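Local coordinates for protein DNA-3-methyladenine glycosidase II, putative (Deinococcus radiodurans, PDB 2YG9) that belongs to the helix-hairpin-helix (HhH-GPD) superfamily of base excision DNA repair proteins and has an all-helical fold, at residues A[82-86]-A[106-111]; A[117-122]-A[151-155]. One frame throughout, in Å; residues are numbered along the deposited sequence. Where two conformers were deposited one is given.

Interaction 1. Residues A[82-86]-A[106-111]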
ATOM      1  N   ILE A  82     -17.226  -4.184  -7.111  1.00 13.84           N
ATOM      2  CA  ILE A  82     -17.323  -5.138  -6.012  1.00 13.68           C
ATOM      3  C   ILE A  82     -17.252  -4.428  -4.656  1.00 13.82           C
ATOM      4  O   ILE A  82     -17.967  -4.794  -3.729  1.00 14.19           O
ATOM      5  CB  ILE A  82     -16.234  -6.247  -6.118  1.00 13.62           C
ATOM      6  CG1 ILE A  82     -16.593  -7.425  -5.213  1.00 15.00           C
ATOM      7  CG2 ILE A  82     -14.842  -5.708  -5.807  1.00 14.22           C
ATOM      8  CD1 ILE A  82     -15.908  -8.713  -5.607  1.00 12.50           C
ATOM      9  N   TYR A  83     -16.426  -3.393  -4.551  1.00 13.57           N
ATOM     10  CA  TYR A  83     -16.365  -2.611  -3.321  1.00 13.69           C
ATOM     11  C   TYR A  83     -17.712  -1.898  -3.081  1.00 13.57           C
ATOM     12  O   TYR A  83     -18.178  -1.823  -1.965  1.00 13.11           O
ATOM     13  CB  TYR A  83     -15.205  -1.593  -3.309  1.00 13.97           C
ATOM     14  CG  TYR A  83     -15.038  -0.986  -1.927  1.00 13.01           C
ATOM     15  CD1 TYR A  83     -14.562  -1.759  -0.882  1.00 11.90           C
ATOM     16  CD2 TYR A  83     -15.431   0.309  -1.652  1.00 11.71           C
ATOM     17  CE1 TYR A  83     -14.457  -1.250   0.387  1.00 13.66           C
ATOM     18  CE2 TYR A  83     -15.318   0.837  -0.351  1.00 12.30           C
ATOM     19  CZ  TYR A  83     -14.828   0.046   0.650  1.00 11.55           C
ATOM     20  OH  TYR A  83     -14.716   0.509   1.943  1.00 13.52           O
ATOM     21  N   GLY A  84     -18.339  -1.427  -4.156  1.00 14.18           N
ATOM     22  CA  GLY A  84     -19.656  -0.818  -4.077  1.00 13.82           C
ATOM     23  C   GLY A  84     -20.691  -1.813  -3.632  1.00 13.92           C
ATOM     24  O   GLY A  84     -21.576  -1.477  -2.876  1.00 15.92           O
ATOM     25  N   ARG A  85     -20.586  -3.056  -4.073  1.00 13.55           N
ATOM     26  CA  ARG A  85     -21.503  -4.111  -3.566  1.00 13.31           C
ATOM     27  C   ARG A  85     -21.305  -4.435  -2.072  1.00 13.42           C
ATOM     28  O   ARG A  85     -22.277  -4.707  -1.340  1.00 13.07           O
ATOM     29  CB  ARG A  85     -21.414  -5.363  -4.412  1.00 12.66           C
ATOM     30  CG  ARG A  85     -21.850  -5.109  -5.811  1.00 14.46           C
ATOM     31  CD  ARG A  85     -22.088  -6.394  -6.584  1.00 15.15           C
ATOM     32  NE  ARG A  85     -20.840  -7.069  -6.897  1.00 16.66           N
ATOM     33  CZ  ARG A  85     -20.077  -6.794  -7.941  1.00 17.33           C
ATOM     34  NH1 ARG A  85     -20.411  -5.818  -8.774  1.00 18.26           N
ATOM     35  NH2 ARG A  85     -18.982  -7.514  -8.161  1.00 17.27           N
ATOM     36  N   LEU A  86     -20.059  -4.374  -1.610  1.00 12.78           N
ATOM     37  CA  LEU A  86     -19.768  -4.481  -0.184  1.00 12.46           C
ATOM     38  C   LEU A  86     -20.404  -3.348   0.611  1.00 12.51           C
ATOM     39  O   LEU A  86     -21.051  -3.591   1.644  1.00 12.77           O
ATOM     40  CB  LEU A  86     -18.243  -4.557   0.071  1.00 11.59           C
ATOM     41  CG  LEU A  86     -17.612  -5.893  -0.388  1.00  8.89           C
ATOM     42  CD1 LEU A  86     -16.124  -5.773  -0.354  1.00 11.51           C
ATOM     43  CD2 LEU A  86     -18.099  -7.147   0.402  1.00 11.13           C
ATOM     44  N   LEU A 106     -21.152 -12.901   1.143  1.00 10.58           N
ATOM     45  CA  LEU A 106     -19.891 -12.292   0.716  1.00 10.75           C
ATOM     46  C   LEU A 106     -19.382 -12.918  -0.565  1.00 10.97           C
ATOM     47  O   LEU A 106     -18.906 -12.219  -1.445  1.00 11.65           O
ATOM     48  CB  LEU A 106     -18.833 -12.402   1.797  1.00 10.37           C
ATOM     49  CG  LEU A 106     -19.183 -11.603   3.059  1.00  9.46           C
ATOM     50  CD1 LEU A 106     -18.231 -11.974   4.176  1.00  8.19           C
ATOM     51  CD2 LEU A 106     -19.181 -10.079   2.774  1.00 10.95           C
ATOM     52  N   ARG A 107     -19.502 -14.240  -0.700  1.00 10.81           N
ATOM     53  CA  ARG A 107     -19.240 -14.875  -1.995  1.00 11.53           C
ATOM     54  C   ARG A 107     -20.133 -14.277  -3.062  1.00 11.04           C
ATOM     55  O   ARG A 107     -19.706 -14.006  -4.190  1.00 10.35           O
ATOM     56  CB  ARG A 107     -19.512 -16.373  -1.928  1.00 12.14           C
ATOM     57  CG  ARG A 107     -18.379 -17.135  -1.399  1.00 14.69           C
ATOM     58  CD  ARG A 107     -17.245 -17.207  -2.451  1.00 16.11           C
ATOM     59  NE  ARG A 107     -17.386 -18.280  -3.444  1.00 17.09           N
ATOM     60  CZ  ARG A 107     -16.809 -18.288  -4.648  1.00 16.60           C
ATOM     61  NH1 ARG A 107     -16.122 -17.236  -5.084  1.00 14.08           N
ATOM     62  NH2 ARG A 107     -16.925 -19.353  -5.448  1.00 16.49           N
ATOM     63  N   GLY A 108     -21.373 -14.081  -2.672  1.00 11.76           N
ATOM     64  CA  GLY A 108     -22.433 -13.523  -3.515  1.00 12.70           C
ATOM     65  C   GLY A 108     -22.140 -12.192  -4.142  1.00 12.63           C
ATOM     66  O   GLY A 108     -22.647 -11.901  -5.224  1.00 14.91           O
ATOM     67  N   VAL A 109     -21.290 -11.391  -3.515  1.00 12.92           N
ATOM     68  CA  VAL A 109     -20.939 -10.116  -4.096  1.00 12.35           C
ATOM     69  C   VAL A 109     -19.864 -10.288  -5.124  1.00 11.66           C
ATOM     70  O   VAL A 109     -19.541  -9.347  -5.799  1.00 11.39           O
ATOM     71  CB  VAL A 109     -20.492  -9.015  -3.043  1.00 13.36           C
ATOM     72  CG1 VAL A 109     -21.623  -8.733  -2.079  1.00 13.07           C
ATOM     73  CG2 VAL A 109     -19.152  -9.392  -2.347  1.00 12.35           C
ATOM     74  N   GLY A 110     -19.283 -11.479  -5.213  1.00 11.52           N
ATOM     75  CA  GLY A 110     -18.259 -11.758  -6.206  1.00 11.32           C
ATOM     76  C   GLY A 110     -16.887 -12.063  -5.676  1.00 10.51           C
ATOM     77  O   GLY A 110     -15.963 -12.244  -6.464  1.00 11.81           O
ATOM     78  N   LEU A 111     -16.742 -12.162  -4.361  1.00  9.82           N
ATOM     79  CA  LEU A 111     -15.443 -12.424  -3.759  1.00  8.84           C
ATOM     80  C   LEU A 111     -15.037 -13.877  -3.868  1.00  8.18           C
ATOM     81  O   LEU A 111     -15.827 -14.768  -3.653  1.00  8.25           O
ATOM     82  CB  LEU A 111     -15.426 -12.025  -2.282  1.00  8.59           C
ATOM     83  CG  LEU A 111     -15.513 -10.537  -1.960  1.00  7.41           C
ATOM     84  CD1 LEU A 111     -15.570 -10.361  -0.473  1.00 11.47           C
ATOM     85  CD2 LEU A 111     -14.309  -9.710  -2.517  1.00  5.75           C
TER

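Interaction 2. Residues A[117-122]-A[151-155]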
ATOM      1  N   ARG A 117     -12.494 -14.996   3.332  1.00  5.93           N
ATOM      2  CA  ARG A 117     -11.816 -15.401   4.546  0.60  6.00           C
ATOM      3  C   ARG A 117     -10.978 -14.276   5.119  1.00  5.65           C
ATOM      4  O   ARG A 117     -10.975 -14.027   6.339  1.00  5.55           O
ATOM      5  CB  ARG A 117     -10.915 -16.605   4.258  0.60  5.99           C
ATOM      6  CG  ARG A 117      -9.978 -16.989   5.393  0.60  6.58           C
ATOM      7  CD  ARG A 117      -9.203 -18.298   5.088  0.60  8.25           C
ATOM      8  NE  ARG A 117     -10.101 -19.457   5.015  0.60  9.28           N
ATOM      9  CZ  ARG A 117     -10.686 -20.057   6.054  0.60 13.58           C
ATOM     10  NH1 ARG A 117     -10.501 -19.597   7.295  0.60 15.31           N
ATOM     11  NH2 ARG A 117     -11.475 -21.129   5.853  0.60 10.63           N
ATOM     12  N   THR A 118     -10.242 -13.630   4.243  1.00  4.96           N
ATOM     13  CA  THR A 118      -9.426 -12.456   4.617  1.00  5.81           C
ATOM     14  C   THR A 118     -10.280 -11.340   5.183  1.00  5.10           C
ATOM     15  O   THR A 118     -10.022 -10.831   6.262  1.00  5.35           O
ATOM     16  CB  THR A 118      -8.655 -11.933   3.375  1.00  4.87           C
ATOM     17  OG1 THR A 118      -7.752 -12.946   2.926  1.00  5.48           O
ATOM     18  CG2 THR A 118      -7.906 -10.656   3.697  1.00  4.40           C
ATOM     19  N   VAL A 119     -11.325 -10.964   4.456  1.00  6.78           N
ATOM     20  CA  VAL A 119     -12.303  -9.971   4.941  1.00  7.16           C
ATOM     21  C   VAL A 119     -12.984 -10.358   6.260  1.00  7.31           C
ATOM     22  O   VAL A 119     -13.086  -9.522   7.176  1.00  7.23           O
ATOM     23  CB  VAL A 119     -13.379  -9.609   3.863  1.00  8.24           C
ATOM     24  CG1 VAL A 119     -14.377  -8.628   4.447  1.00  8.98           C
ATOM     25  CG2 VAL A 119     -12.730  -8.992   2.601  1.00  9.87           C
ATOM     26  N   GLN A 120     -13.435 -11.609   6.398  1.00  7.22           N
ATOM     27  CA  GLN A 120     -13.937 -12.057   7.676  1.00  7.19           C
ATOM     28  C   GLN A 120     -12.911 -11.974   8.777  1.00  7.17           C
ATOM     29  O   GLN A 120     -13.224 -11.612   9.906  1.00  6.26           O
ATOM     30  CB  GLN A 120     -14.511 -13.449   7.585  1.00  7.59           C
ATOM     31  CG  GLN A 120     -15.759 -13.480   6.664  1.00  8.79           C
ATOM     32  CD  GLN A 120     -16.266 -14.866   6.414  1.00  9.15           C
ATOM     33  OE1 GLN A 120     -15.493 -15.829   6.371  1.00 12.76           O
ATOM     34  NE2 GLN A 120     -17.592 -14.995   6.344  1.00  9.46           N
ATOM     35  N   ALA A 121     -11.670 -12.326   8.434  1.00  6.74           N
ATOM     36  CA  ALA A 121     -10.592 -12.362   9.396  1.00  6.66           C
ATOM     37  C   ALA A 121     -10.277 -10.963   9.891  1.00  5.50           C
ATOM     38  O   ALA A 121     -10.061 -10.758  11.100  1.00  5.74           O
ATOM     39  CB  ALA A 121      -9.367 -13.043   8.787  1.00  5.73           C
ATOM     40  N   ALA A 122     -10.249 -10.009   8.963  1.00  6.31           N
ATOM     41  CA  ALA A 122      -9.973  -8.576   9.267  1.00  6.09           C
ATOM     42  C   ALA A 122     -11.097  -7.979  10.110  1.00  5.69           C
ATOM     43  O   ALA A 122     -10.822  -7.273  11.080  1.00  5.13           O
ATOM     44  CB  ALA A 122      -9.789  -7.776   7.968  1.00  5.78           C
ATOM     45  N   LEU A 151      -3.114 -12.068   9.397  1.00  7.43           N
ATOM     46  CA  LEU A 151      -4.402 -12.354   8.768  1.00  8.14           C
ATOM     47  C   LEU A 151      -4.162 -13.237   7.553  1.00  8.32           C
ATOM     48  O   LEU A 151      -3.168 -13.017   6.822  1.00  9.60           O
ATOM     49  CB  LEU A 151      -5.117 -11.061   8.354  1.00  7.66           C
ATOM     50  CG  LEU A 151      -5.437 -10.093   9.509  1.00 10.08           C
ATOM     51  CD1 LEU A 151      -5.946  -8.747   8.953  1.00 10.22           C
ATOM     52  CD2 LEU A 151      -6.425 -10.739  10.471  1.00  6.94           C
ATOM     53  N   PRO A 152      -5.062 -14.219   7.310  1.00  7.63           N
ATOM     54  CA  PRO A 152      -4.887 -15.098   6.148  1.00  8.08           C
ATOM     55  C   PRO A 152      -5.035 -14.283   4.863  1.00  8.64           C
ATOM     56  O   PRO A 152      -5.910 -13.425   4.802  1.00  8.49           O
ATOM     57  CB  PRO A 152      -6.043 -16.082   6.266  1.00  8.19           C
ATOM     58  CG  PRO A 152      -7.091 -15.367   7.082  1.00  7.07           C
ATOM     59  CD  PRO A 152      -6.305 -14.514   8.047  1.00  7.98           C
ATOM     60  N   GLY A 153      -4.177 -14.523   3.877  1.00  9.24           N
ATOM     61  CA  GLY A 153      -4.255 -13.819   2.581  1.00  9.06           C
ATOM     62  C   GLY A 153      -3.545 -12.476   2.539  1.00  9.64           C
ATOM     63  O   GLY A 153      -3.451 -11.844   1.472  1.00 10.36           O
ATOM     64  N   ILE A 154      -3.067 -12.007   3.685  1.00  8.68           N
ATOM     65  CA  ILE A 154      -2.384 -10.729   3.739  1.00  8.77           C
ATOM     66  C   ILE A 154      -0.956 -11.043   4.157  1.00  9.39           C
ATOM     67  O   ILE A 154      -0.746 -11.532   5.262  1.00  8.59           O
ATOM     68  CB  ILE A 154      -3.056  -9.740   4.729  1.00  9.90           C
ATOM     69  CG1 ILE A 154      -4.497  -9.402   4.241  1.00  9.45           C
ATOM     70  CG2 ILE A 154      -2.146  -8.504   4.915  1.00  8.77           C
ATOM     71  CD1 ILE A 154      -5.270  -8.397   5.067  1.00  8.07           C
ATOM     72  N   GLY A 155      -0.007 -10.844   3.224  1.00  8.73           N
ATOM     73  CA  GLY A 155       1.409 -11.008   3.491  1.00  7.81           C
ATOM     74  C   GLY A 155       2.042  -9.657   3.758  1.00  8.40           C
ATOM     75  O   GLY A 155       1.349  -8.617   3.859  1.00  7.92           O
TER

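Interaction 1. Residues A[82-86]-A[106-111]
Arg85 meets Val109 along most of its length, beginning at the root, where its CB lies 4.0 Å from Val109 CB. Farther out, Arg85 CD lies 4.0 Å from Val109 O and CZ 3.4 Å from it. The bend at chi3 (-72°) turns the guanidinium back across its own helix, one face lying over Ile82 CA, which sits toward the rim of the group, and an edge presented to the Val109 carbonyl. NE reaches Val109 O at 2.8 Å, with an N-H...O angle of 155°. NH2 reaches Val109 O at 3.0 Å, nearly in line with the C=O bond. The oxygen lies within 4° of the guanidinium plane for both bonds, evidence of a side-on, two-nitrogen grip that should limit rotation of the group. The carbonyl stands at a helix end shaped by a Schellman motif, in which Gly110 takes a positive phi. The rest is apolar. Leu86 CD2 touches two methyls, 3.7 Å from Val109 CG2 and 3.9 Å from Leu106 CD2, and its side chain crosses both partners at about a right angle. Ile82 extends its CD1 to within 3.6 Å of Leu111 CD2. Helix 76-87 is thereby joined to the end of helix 103-108; helix 61-71 packs on Leu86 and Leu111 through Ala70, and helix 113-127 meets Leu106 and Leu111 through Val116.

Interaction 2. Residues A[117-122]-A[151-155]
Thr118 OG1 stands within hydrogen-bonding distance of two carbonyl oxygens, Pro152 O across the contact at 2.7 Å and Ala114 O one turn back in its own helix. The hydroxyl has a single proton for both acceptors, so the bond to Pro152 is short but not settled. OG1 also touches Gly153 CA at 3.6 Å. With chi1 at -63°, the threonine sets OG1 beside its backbone N and CG2 anti to it. The methyl consequently lies against Ile154, with CG2 3.7 Å from Ile154 CG1, while the hydroxyl meets the peptide. Farther along the helix, Ala121 CB presses on the proline ring and is only 3.5 Å from Pro152 CD, tighter than usual for two carbons. In the conformer given, Arg117 CG and CD cross Pro152 CB and CG at about a right angle; a second conformer makes this contact less certain. Leu151 splits its two methyls: CD1 is 4.1 Å from Ala122 CB, and CD2 is 3.7 Å from Ala121 O. The partner of the helix is a type II beta turn from Leu151 to Ile154, closed by Ile154 N to Leu151 O at 3.3 Å, with Gly153 at positive phi. It joins helix 141-149 to helix 156-166, whose N-cap is Gly155, and is the hairpin of a helix-hairpin-helix motif. Leu65 of helix 61-71 touches Ile154, and Val69 touches Thr118. The chemistry implies a mostly apolar seat for the hairpin, with one hydroxyl meeting a turn carbonyl; the tight Ala121 CB to Pro152 CD contact suggests that the ring limits how closely helix and turn approach.

Interactions 1 and 2 follow one another along the chain, and their centres lie 15 Å apart on the same side of the chain's centre. Helices 103-108 and 113-127 are consecutive, and the two contacts touch where Leu106 CD1 approaches Gln120 NE2 at 3.8 Å. Helix 61-71 supplies common ground: Val66 and Ala70 meet residues of interaction 1, whereas Phe62, Leu65 and Val69 meet those of interaction 2. Interaction 1 is the more peripheral, its centre about 21 Å from that of the chain against about 15 Å. Interaction 1 joins helix 76-87 to the end of helix 103-108, and interaction 2 sets the 151-154 turn against helix 113-127, all within the HhH-GPD region.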